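Local coordinates for NADH dehydrogenase, putative (Plasmodium falciparum, PDB 5JWC), which probably oxidises NADH and passes the electrons through bound FAD to ubiquinone, as a type II NADH dehydrogenase, at residues L362-Q376 and Y393-F406. Sequence-based numbering, arbitrary orientation.
Sequences LTGNKLTSEALKLKQ and YEKNKKGEMTPQQF
Lys373 and Glu394 form a salt bridge at one end of this contact, with NZ 2.6 Å from OE2 on the syn side of the carboxylate but tilted out of its plane. The lysine chain is extended and its CG anti to the backbone N (chi1 -165°), a course that draws its methylenes across the Tyr393 ring before the ammonium reaches the glutamate. Further along, Ser369 and Lys398 clasp each other twice: Ser369 N gives an almost straight bond (172°) to Lys398 O, and Lys398 N gives a more bent one, 2.8 Å long, to Ser369 OG. Water reinforces this junction, one molecule joining Ser369 OG to Tyr393 O and a second linking Glu370 N with Lys398 O. Met401 N binds Leu367 O at 2.8 Å. The Ser369-Lys398 and Leu367-Met401 bonds join the chain entering helix 369-374, N-capped by Thr368, to the chain that leads into helix 403-416, which opens with the Thr402-Gln405 capping box; both lie in the helical insertion domain. In the packing, Lys373 CG makes a CH-pi contact over one face of Tyr393, 3.8 Å from the ring centroid, while Leu372 CD2 lies at its edge. Tyr393 OH and Gln376 NE2 both hydrogen-bond to Leu386 O. At the far end, Leu362 CD1 approaches Phe406 CZ to 3.7 Å, Leu367 CD1 rests on Phe406 CB, and Ile358 and Ile359 of helix 355-361 also touch the phenylalanine.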
ATOM      1  N   LEU A 362      60.670  -0.393   4.520  1.00 58.17           N
ATOM      2  CA  LEU A 362      60.968  -1.789   4.197  1.00 60.42           C
ATOM      3  C   LEU A 362      62.198  -2.328   4.938  1.00 63.22           C
ATOM      4  O   LEU A 362      63.225  -1.656   5.065  1.00 62.75           O
ATOM      5  CB  LEU A 362      61.126  -1.974   2.683  1.00 51.27           C
ATOM      6  CG  LEU A 362      59.823  -1.744   1.908  1.00 56.03           C
ATOM      7  CD1 LEU A 362      59.885  -2.340   0.501  1.00 49.90           C
ATOM      8  CD2 LEU A 362      58.604  -2.279   2.672  1.00 51.89           C
ATOM      9  N   THR A 363      62.046  -3.544   5.455  1.00 69.63           N
ATOM     10  CA  THR A 363      63.064  -4.215   6.261  1.00 74.47           C
ATOM     11  C   THR A 363      64.086  -4.969   5.399  1.00 74.80           C
ATOM     12  O   THR A 363      63.741  -5.820   4.575  1.00 71.64           O
ATOM     13  CB  THR A 363      62.386  -5.200   7.263  1.00 71.34           C
ATOM     14  OG1 THR A 363      62.083  -4.511   8.481  1.00 72.97           O
ATOM     15  CG2 THR A 363      63.283  -6.396   7.591  1.00 79.92           C
ATOM     16  N   GLY A 364      65.349  -4.596   5.589  1.00 80.31           N
ATOM     17  CA  GLY A 364      66.480  -5.152   4.866  1.00 76.92           C
ATOM     18  C   GLY A 364      66.871  -4.143   3.796  1.00 82.49           C
ATOM     19  O   GLY A 364      66.365  -3.013   3.808  1.00 82.24           O
ATOM     20  N   ASN A 365      67.778  -4.519   2.894  1.00 84.43           N
ATOM     21  CA  ASN A 365      68.243  -3.600   1.849  1.00 84.02           C
ATOM     22  C   ASN A 365      67.721  -3.933   0.448  1.00 82.53           C
ATOM     23  O   ASN A 365      67.960  -3.173  -0.497  1.00 77.09           O
ATOM     24  CB  ASN A 365      69.770  -3.521   1.821  1.00 84.38           C
ATOM     25  CG  ASN A 365      70.354  -2.973   3.112  1.00 89.42           C
ATOM     26  OD1 ASN A 365      70.705  -3.720   4.024  1.00 90.96           O
ATOM     27  ND2 ASN A 365      70.464  -1.648   3.190  1.00 89.09           N
ATOM     28  N   LYS A 366      67.015  -5.058   0.312  1.00 77.29           N
ATOM     29  CA  LYS A 366      66.577  -5.519  -1.005  1.00 70.57           C
ATOM     30  C   LYS A 366      65.091  -5.306  -1.261  1.00 62.87           C
ATOM     31  O   LYS A 366      64.241  -5.950  -0.643  1.00 60.87           O
ATOM     32  CB  LYS A 366      66.922  -6.999  -1.189  1.00 68.50           C
ATOM     33  CG  LYS A 366      66.623  -7.874   0.017  1.00 73.30           C
ATOM     34  CD  LYS A 366      67.197  -9.273  -0.168  1.00 74.04           C
ATOM     35  CE  LYS A 366      66.957  -9.798  -1.578  1.00 70.97           C
ATOM     36  NZ  LYS A 366      67.631 -11.117  -1.796  1.00 75.72           N
ATOM     37  N   LEU A 367      64.797  -4.393  -2.186  1.00 55.95           N
ATOM     38  CA  LEU A 367      63.420  -4.060  -2.539  1.00 53.15           C
ATOM     39  C   LEU A 367      62.792  -5.157  -3.391  1.00 52.93           C
ATOM     40  O   LEU A 367      62.969  -5.186  -4.608  1.00 51.16           O
ATOM     41  CB  LEU A 367      63.341  -2.734  -3.299  1.00 49.71           C
ATOM     42  CG  LEU A 367      64.140  -1.553  -2.765  1.00 52.70           C
ATOM     43  CD1 LEU A 367      64.151  -0.425  -3.763  1.00 52.45           C
ATOM     44  CD2 LEU A 367      63.526  -1.106  -1.441  1.00 56.09           C
ATOM     45  N   THR A 368      62.075  -6.064  -2.738  1.00 49.77           N
ATOM     46  CA  THR A 368      61.383  -7.155  -3.416  1.00 46.93           C
ATOM     47  C   THR A 368      59.891  -7.027  -3.131  1.00 51.38           C
ATOM     48  O   THR A 368      59.502  -6.359  -2.173  1.00 49.19           O
ATOM     49  CB  THR A 368      61.877  -8.529  -2.936  1.00 51.42           C
ATOM     50  OG1 THR A 368      61.498  -8.716  -1.568  1.00 53.16           O
ATOM     51  CG2 THR A 368      63.410  -8.610  -3.038  1.00 51.74           C
ATOM     52  N   SER A 369      59.055  -7.659  -3.952  1.00 46.30           N
ATOM     53  CA  SER A 369      57.620  -7.634  -3.719  1.00 47.86           C
ATOM     54  C   SER A 369      57.309  -8.369  -2.419  1.00 51.44           C
ATOM     55  O   SER A 369      56.332  -8.054  -1.743  1.00 49.53           O
ATOM     56  CB  SER A 369      56.861  -8.237  -4.905  1.00 47.17           C
ATOM     57  OG  SER A 369      57.112  -9.622  -5.023  1.00 45.57           O
ATOM     58  N   GLU A 370      58.143  -9.342  -2.060  1.00 49.96           N
ATOM     59  CA  GLU A 370      57.926 -10.065  -0.816  1.00 52.97           C
ATOM     60  C   GLU A 370      58.231  -9.182   0.386  1.00 54.63           C
ATOM     61  O   GLU A 370      57.579  -9.287   1.428  1.00 55.22           O
ATOM     62  CB  GLU A 370      58.773 -11.332  -0.761  1.00 56.98           C
ATOM     63  CG  GLU A 370      58.296 -12.307   0.295  1.00 59.86           C
ATOM     64  CD  GLU A 370      56.852 -12.734   0.071  1.00 67.09           C
ATOM     65  OE1 GLU A 370      56.135 -12.923   1.078  1.00 63.99           O
ATOM     66  OE2 GLU A 370      56.433 -12.868  -1.106  1.00 65.84           O
ATOM     67  N   ALA A 371      59.226  -8.316   0.235  1.00 51.62           N
ATOM     68  CA  ALA A 371      59.565  -7.355   1.275  1.00 50.90           C
ATOM     69  C   ALA A 371      58.385  -6.406   1.499  1.00 50.17           C
ATOM     70  O   ALA A 371      58.005  -6.142   2.634  1.00 49.78           O
ATOM     71  CB  ALA A 371      60.823  -6.583   0.906  1.00 46.13           C
ATOM     72  N   LEU A 372      57.820  -5.895   0.409  1.00 45.91           N
ATOM     73  CA  LEU A 372      56.644  -5.034   0.485  1.00 47.91           C
ATOM     74  C   LEU A 372      55.490  -5.768   1.168  1.00 49.19           C
ATOM     75  O   LEU A 372      54.832  -5.219   2.044  1.00 48.41           O
ATOM     76  CB  LEU A 372      56.227  -4.563  -0.902  1.00 42.30           C
ATOM     77  CG  LEU A 372      55.016  -3.638  -1.029  1.00 43.19           C
ATOM     78  CD1 LEU A 372      55.229  -2.323  -0.272  1.00 42.50           C
ATOM     79  CD2 LEU A 372      54.702  -3.373  -2.501  1.00 38.04           C
ATOM     80  N   LYS A 373      55.259  -7.020   0.786  1.00 47.14           N
ATOM     81  CA  LYS A 373      54.146  -7.777   1.353  1.00 48.74           C
ATOM     82  C   LYS A 373      54.336  -8.024   2.848  1.00 52.34           C
ATOM     83  O   LYS A 373      53.365  -8.224   3.576  1.00 53.26           O
ATOM     84  CB  LYS A 373      53.960  -9.108   0.619  1.00 48.77           C
ATOM     85  CG  LYS A 373      52.622  -9.766   0.894  1.00 45.37           C
ATOM     86  CD  LYS A 373      52.591 -11.212   0.419  1.00 49.62           C
ATOM     87  CE  LYS A 373      51.238 -11.844   0.727  1.00 56.00           C
ATOM     88  NZ  LYS A 373      51.187 -13.294   0.367  1.00 62.67           N
ATOM     89  N   LEU A 374      55.584  -8.007   3.303  1.00 47.70           N
ATOM     90  CA  LEU A 374      55.866  -8.195   4.718  1.00 51.75           C
ATOM     91  C   LEU A 374      55.446  -6.986   5.562  1.00 52.47           C
ATOM     92  O   LEU A 374      55.150  -7.141   6.737  1.00 54.94           O
ATOM     93  CB  LEU A 374      57.355  -8.504   4.926  1.00 53.73           C
ATOM     94  CG  LEU A 374      57.724  -9.978   4.701  1.00 57.64           C
ATOM     95  CD1 LEU A 374      59.230 -10.211   4.750  1.00 59.32           C
ATOM     96  CD2 LEU A 374      57.031 -10.848   5.736  1.00 57.03           C
ATOM     97  N   LYS A 375      55.399  -5.794   4.968  1.00 51.35           N
ATOM     98  CA  LYS A 375      54.951  -4.595   5.692  1.00 53.96           C
ATOM     99  C   LYS A 375      53.527  -4.223   5.295  1.00 54.73           C
ATOM    100  O   LYS A 375      53.050  -3.106   5.546  1.00 50.03           O
ATOM    101  CB  LYS A 375      55.884  -3.409   5.427  1.00 53.96           C
ATOM    102  CG  LYS A 375      57.314  -3.603   5.938  1.00 61.19           C
ATOM    103  CD  LYS A 375      57.322  -3.866   7.439  1.00 59.98           C
ATOM    104  CE  LYS A 375      58.717  -4.193   7.935  1.00 62.17           C
ATOM    105  NZ  LYS A 375      59.013  -5.649   7.813  1.00 66.66           N
ATOM    106  N   GLN A 376      52.839  -5.189   4.707  1.00 51.36           N
ATOM    107  CA  GLN A 376      51.555  -4.926   4.098  1.00 54.31           C
ATOM    108  C   GLN A 376      50.446  -4.641   5.115  1.00 56.02           C
ATOM    109  O   GLN A 376      49.579  -3.827   4.855  1.00 55.13           O
ATOM    110  CB  GLN A 376      51.184  -6.118   3.206  1.00 55.81           C
ATOM    111  CG  GLN A 376      49.918  -5.947   2.446  1.00 55.25           C
ATOM    112  CD  GLN A 376      48.798  -6.665   3.133  1.00 54.76           C
ATOM    113  OE1 GLN A 376      49.036  -7.494   4.019  1.00 61.31           O
ATOM    114  NE2 GLN A 376      47.567  -6.339   2.759  1.00 49.83           N
ATOM    115  N   TYR A 393      49.600 -10.317  -4.800  1.00 39.81           N
ATOM    116  CA  TYR A 393      51.050 -10.398  -4.610  1.00 44.72           C
ATOM    117  C   TYR A 393      51.673 -11.642  -5.254  1.00 45.23           C
ATOM    118  O   TYR A 393      52.790 -11.575  -5.763  1.00 49.99           O
ATOM    119  CB  TYR A 393      51.397 -10.361  -3.122  1.00 44.14           C
ATOM    120  CG  TYR A 393      51.221  -8.997  -2.493  1.00 43.99           C
ATOM    121  CD1 TYR A 393      52.290  -8.114  -2.396  1.00 38.52           C
ATOM    122  CD2 TYR A 393      49.979  -8.586  -2.017  1.00 39.30           C
ATOM    123  CE1 TYR A 393      52.139  -6.868  -1.821  1.00 44.27           C
ATOM    124  CE2 TYR A 393      49.809  -7.336  -1.444  1.00 38.31           C
ATOM    125  CZ  TYR A 393      50.895  -6.483  -1.345  1.00 40.91           C
ATOM    126  OH  TYR A 393      50.748  -5.242  -0.785  1.00 37.27           O
ATOM    127  N   GLU A 394      50.962 -12.767  -5.240  1.00 47.61           N
ATOM    128  CA  GLU A 394      51.507 -14.004  -5.818  1.00 48.39           C
ATOM    129  C   GLU A 394      51.593 -13.953  -7.342  1.00 45.90           C
ATOM    130  O   GLU A 394      52.544 -14.465  -7.922  1.00 53.45           O
ATOM    131  CB  GLU A 394      50.709 -15.234  -5.369  1.00 46.90           C
ATOM    132  CG  GLU A 394      50.924 -15.636  -3.899  1.00 55.55           C
ATOM    133  CD  GLU A 394      50.439 -14.599  -2.894  1.00 65.51           C
ATOM    134  OE1 GLU A 394      49.207 -14.363  -2.818  1.00 66.77           O
ATOM    135  OE2 GLU A 394      51.290 -14.022  -2.174  1.00 65.24           O
ATOM    136  N   LYS A 395      50.626 -13.327  -7.999  1.00 41.92           N
ATOM    137  CA  LYS A 395      50.672 -13.246  -9.456  1.00 44.26           C
ATOM    138  C   LYS A 395      51.510 -12.073  -9.967  1.00 46.81           C
ATOM    139  O   LYS A 395      51.683 -11.909 -11.170  1.00 46.92           O
ATOM    140  CB  LYS A 395      49.255 -13.170 -10.027  1.00 46.55           C
ATOM    141  CG  LYS A 395      48.469 -14.450  -9.780  1.00 52.80           C
ATOM    142  CD  LYS A 395      47.194 -14.507 -10.598  1.00 54.92           C
ATOM    143  CE  LYS A 395      46.394 -15.756 -10.264  1.00 56.44           C
ATOM    144  NZ  LYS A 395      45.229 -15.898 -11.178  1.00 66.78           N
ATOM    145  N   ASN A 396      52.024 -11.252  -9.054  1.00 44.64           N
ATOM    146  CA  ASN A 396      52.862 -10.121  -9.436  1.00 44.46           C
ATOM    147  C   ASN A 396      54.156 -10.128  -8.635  1.00 48.74           C
ATOM    148  O   ASN A 396      54.647  -9.069  -8.218  1.00 45.08           O
ATOM    149  CB  ASN A 396      52.136  -8.785  -9.222  1.00 40.95           C
ATOM    150  CG  ASN A 396      50.923  -8.619 -10.109  1.00 45.97           C
ATOM    151  OD1 ASN A 396      51.029  -8.194 -11.263  1.00 47.79           O
ATOM    152  ND2 ASN A 396      49.753  -8.934  -9.567  1.00 40.74           N
ATOM    153  N   LYS A 397      54.697 -11.324  -8.423  1.00 46.47           N
ATOM    154  CA  LYS A 397      55.947 -11.492  -7.692  1.00 48.50           C
ATOM    155  C   LYS A 397      57.053 -10.740  -8.426  1.00 47.43           C
ATOM    156  O   LYS A 397      57.078 -10.686  -9.656  1.00 48.13           O
ATOM    157  CB  LYS A 397      56.297 -12.975  -7.556  1.00 52.01           C
ATOM    158  CG  LYS A 397      55.409 -13.727  -6.592  1.00 56.15           C
ATOM    159  CD  LYS A 397      55.627 -15.239  -6.696  1.00 60.88           C
ATOM    160  CE  LYS A 397      55.407 -15.944  -5.358  1.00 62.96           C
ATOM    161  NZ  LYS A 397      54.546 -17.167  -5.510  1.00 65.49           N
ATOM    162  N   LYS A 398      57.966 -10.154  -7.665  1.00 47.29           N
ATOM    163  CA  LYS A 398      58.998  -9.315  -8.242  1.00 49.48           C
ATOM    164  C   LYS A 398      60.298  -9.523  -7.478  1.00 46.78           C
ATOM    165  O   LYS A 398      60.314  -9.459  -6.249  1.00 50.07           O
ATOM    166  CB  LYS A 398      58.563  -7.848  -8.194  1.00 50.44           C
ATOM    167  CG  LYS A 398      59.083  -6.984  -9.309  1.00 54.17           C
ATOM    168  CD  LYS A 398      58.256  -7.140 -10.572  1.00 55.23           C
ATOM    169  CE  LYS A 398      58.742  -6.155 -11.631  1.00 57.63           C
ATOM    170  NZ  LYS A 398      58.291  -6.508 -13.007  1.00 61.76           N
ATOM    171  N   GLY A 399      61.389  -9.772  -8.197  1.00 50.56           N
ATOM    172  CA  GLY A 399      62.685  -9.940  -7.560  1.00 46.71           C
ATOM    173  C   GLY A 399      63.216  -8.610  -7.064  1.00 53.39           C
ATOM    174  O   GLY A 399      62.464  -7.637  -6.919  1.00 49.05           O
ATOM    175  N   GLU A 400      64.520  -8.552  -6.818  1.00 51.46           N
ATOM    176  CA  GLU A 400      65.127  -7.336  -6.307  1.00 48.06           C
ATOM    177  C   GLU A 400      65.036  -6.222  -7.346  1.00 44.73           C
ATOM    178  O   GLU A 400      65.340  -6.422  -8.512  1.00 41.45           O
ATOM    179  CB  GLU A 400      66.583  -7.590  -5.911  1.00 53.95           C
ATOM    180  CG  GLU A 400      67.284  -6.381  -5.315  1.00 57.16           C
ATOM    181  CD  GLU A 400      68.708  -6.690  -4.857  1.00 68.09           C
ATOM    182  OE1 GLU A 400      69.095  -7.881  -4.849  1.00 64.77           O
ATOM    183  OE2 GLU A 400      69.437  -5.734  -4.506  1.00 70.38           O
ATOM    184  N   MET A 401      64.606  -5.045  -6.915  1.00 43.05           N
ATOM    185  CA  MET A 401      64.391  -3.935  -7.827  1.00 40.49           C
ATOM    186  C   MET A 401      65.298  -2.767  -7.475  1.00 44.38           C
ATOM    187  O   MET A 401      65.635  -2.576  -6.307  1.00 48.33           O
ATOM    188  CB  MET A 401      62.934  -3.468  -7.776  1.00 43.70           C
ATOM    189  CG  MET A 401      61.942  -4.312  -8.543  1.00 45.22           C
ATOM    190  SD  MET A 401      60.252  -3.899  -8.030  1.00 45.64           S
ATOM    191  CE  MET A 401      60.160  -4.810  -6.488  1.00 36.30           C
ATOM    192  N   THR A 402      65.678  -1.979  -8.477  1.00 41.54           N
ATOM    193  CA  THR A 402      66.290  -0.681  -8.226  1.00 45.85           C
ATOM    194  C   THR A 402      65.196   0.257  -7.716  1.00 49.72           C
ATOM    195  O   THR A 402      64.013  -0.036  -7.884  1.00 47.09           O
ATOM    196  CB  THR A 402      66.934  -0.083  -9.478  1.00 41.78           C
ATOM    197  OG1 THR A 402      65.908   0.245 -10.417  1.00 45.17           O
ATOM    198  CG2 THR A 402      67.917  -1.067 -10.104  1.00 45.60           C
ATOM    199  N   PRO A 403      65.583   1.364  -7.055  1.00 51.04           N
ATOM    200  CA  PRO A 403      64.569   2.328  -6.620  1.00 46.31           C
ATOM    201  C   PRO A 403      63.607   2.772  -7.728  1.00 47.13           C
ATOM    202  O   PRO A 403      62.396   2.794  -7.479  1.00 45.40           O
ATOM    203  CB  PRO A 403      65.415   3.502  -6.115  1.00 46.56           C
ATOM    204  CG  PRO A 403      66.605   2.829  -5.508  1.00 48.16           C
ATOM    205  CD  PRO A 403      66.891   1.624  -6.419  1.00 50.97           C
ATOM    206  N   GLN A 404      64.110   3.091  -8.917  1.00 43.15           N
ATOM    207  CA  GLN A 404      63.237   3.477 -10.025  1.00 46.40           C
ATOM    208  C   GLN A 404      62.257   2.352 -10.423  1.00 48.68           C
ATOM    209  O   GLN A 404      61.093   2.606 -10.748  1.00 43.87           O
ATOM    210  CB  GLN A 404      64.071   3.880 -11.241  1.00 47.91           C
ATOM    211  CG  GLN A 404      63.243   4.313 -12.434  1.00 51.89           C
ATOM    212  CD  GLN A 404      62.426   5.562 -12.153  1.00 56.84           C
ATOM    213  OE1 GLN A 404      62.965   6.578 -11.705  1.00 54.42           O
ATOM    214  NE2 GLN A 404      61.115   5.489 -12.401  1.00 52.70           N
ATOM    215  N   GLN A 405      62.741   1.114 -10.399  1.00 45.66           N
ATOM    216  CA  GLN A 405      61.916  -0.037 -10.739  1.00 45.25           C
ATOM    217  C   GLN A 405      60.839  -0.226  -9.676  1.00 45.55           C
ATOM    218  O   GLN A 405      59.706  -0.591  -9.982  1.00 38.64           O
ATOM    219  CB  GLN A 405      62.771  -1.302 -10.864  1.00 42.36           C
ATOM    220  CG  GLN A 405      63.705  -1.303 -12.075  1.00 41.03           C
ATOM    221  CD  GLN A 405      64.670  -2.477 -12.066  1.00 42.33           C
ATOM    222  OE1 GLN A 405      64.848  -3.161 -11.046  1.00 42.23           O
ATOM    223  NE2 GLN A 405      65.287  -2.726 -13.208  1.00 39.58           N
ATOM    224  N   PHE A 406      61.216   0.017  -8.424  1.00 44.64           N
ATOM    225  CA  PHE A 406      60.290  -0.078  -7.307  1.00 44.35           C
ATOM    226  C   PHE A 406      59.194   0.972  -7.451  1.00 43.55           C
ATOM    227  O   PHE A 406      58.010   0.685  -7.272  1.00 40.18           O
ATOM    228  CB  PHE A 406      61.025   0.091  -5.980  1.00 40.68           C
ATOM    229  CG  PHE A 406      60.183  -0.233  -4.789  1.00 44.88           C
ATOM    230  CD1 PHE A 406      59.720  -1.523  -4.586  1.00 43.56           C
ATOM    231  CD2 PHE A 406      59.835   0.753  -3.880  1.00 40.22           C
ATOM    232  CE1 PHE A 406      58.935  -1.831  -3.495  1.00 45.66           C
ATOM    233  CE2 PHE A 406      59.052   0.449  -2.783  1.00 40.59           C
ATOM    234  CZ  PHE A 406      58.601  -0.841  -2.587  1.00 44.18           C
TER
HETATM  235  O   HOH W   1      54.767 -10.659  -4.240  1.00 48.15           O
HETATM  236  O   HOH W   2      59.737 -10.962  -4.015  1.00 49.75           O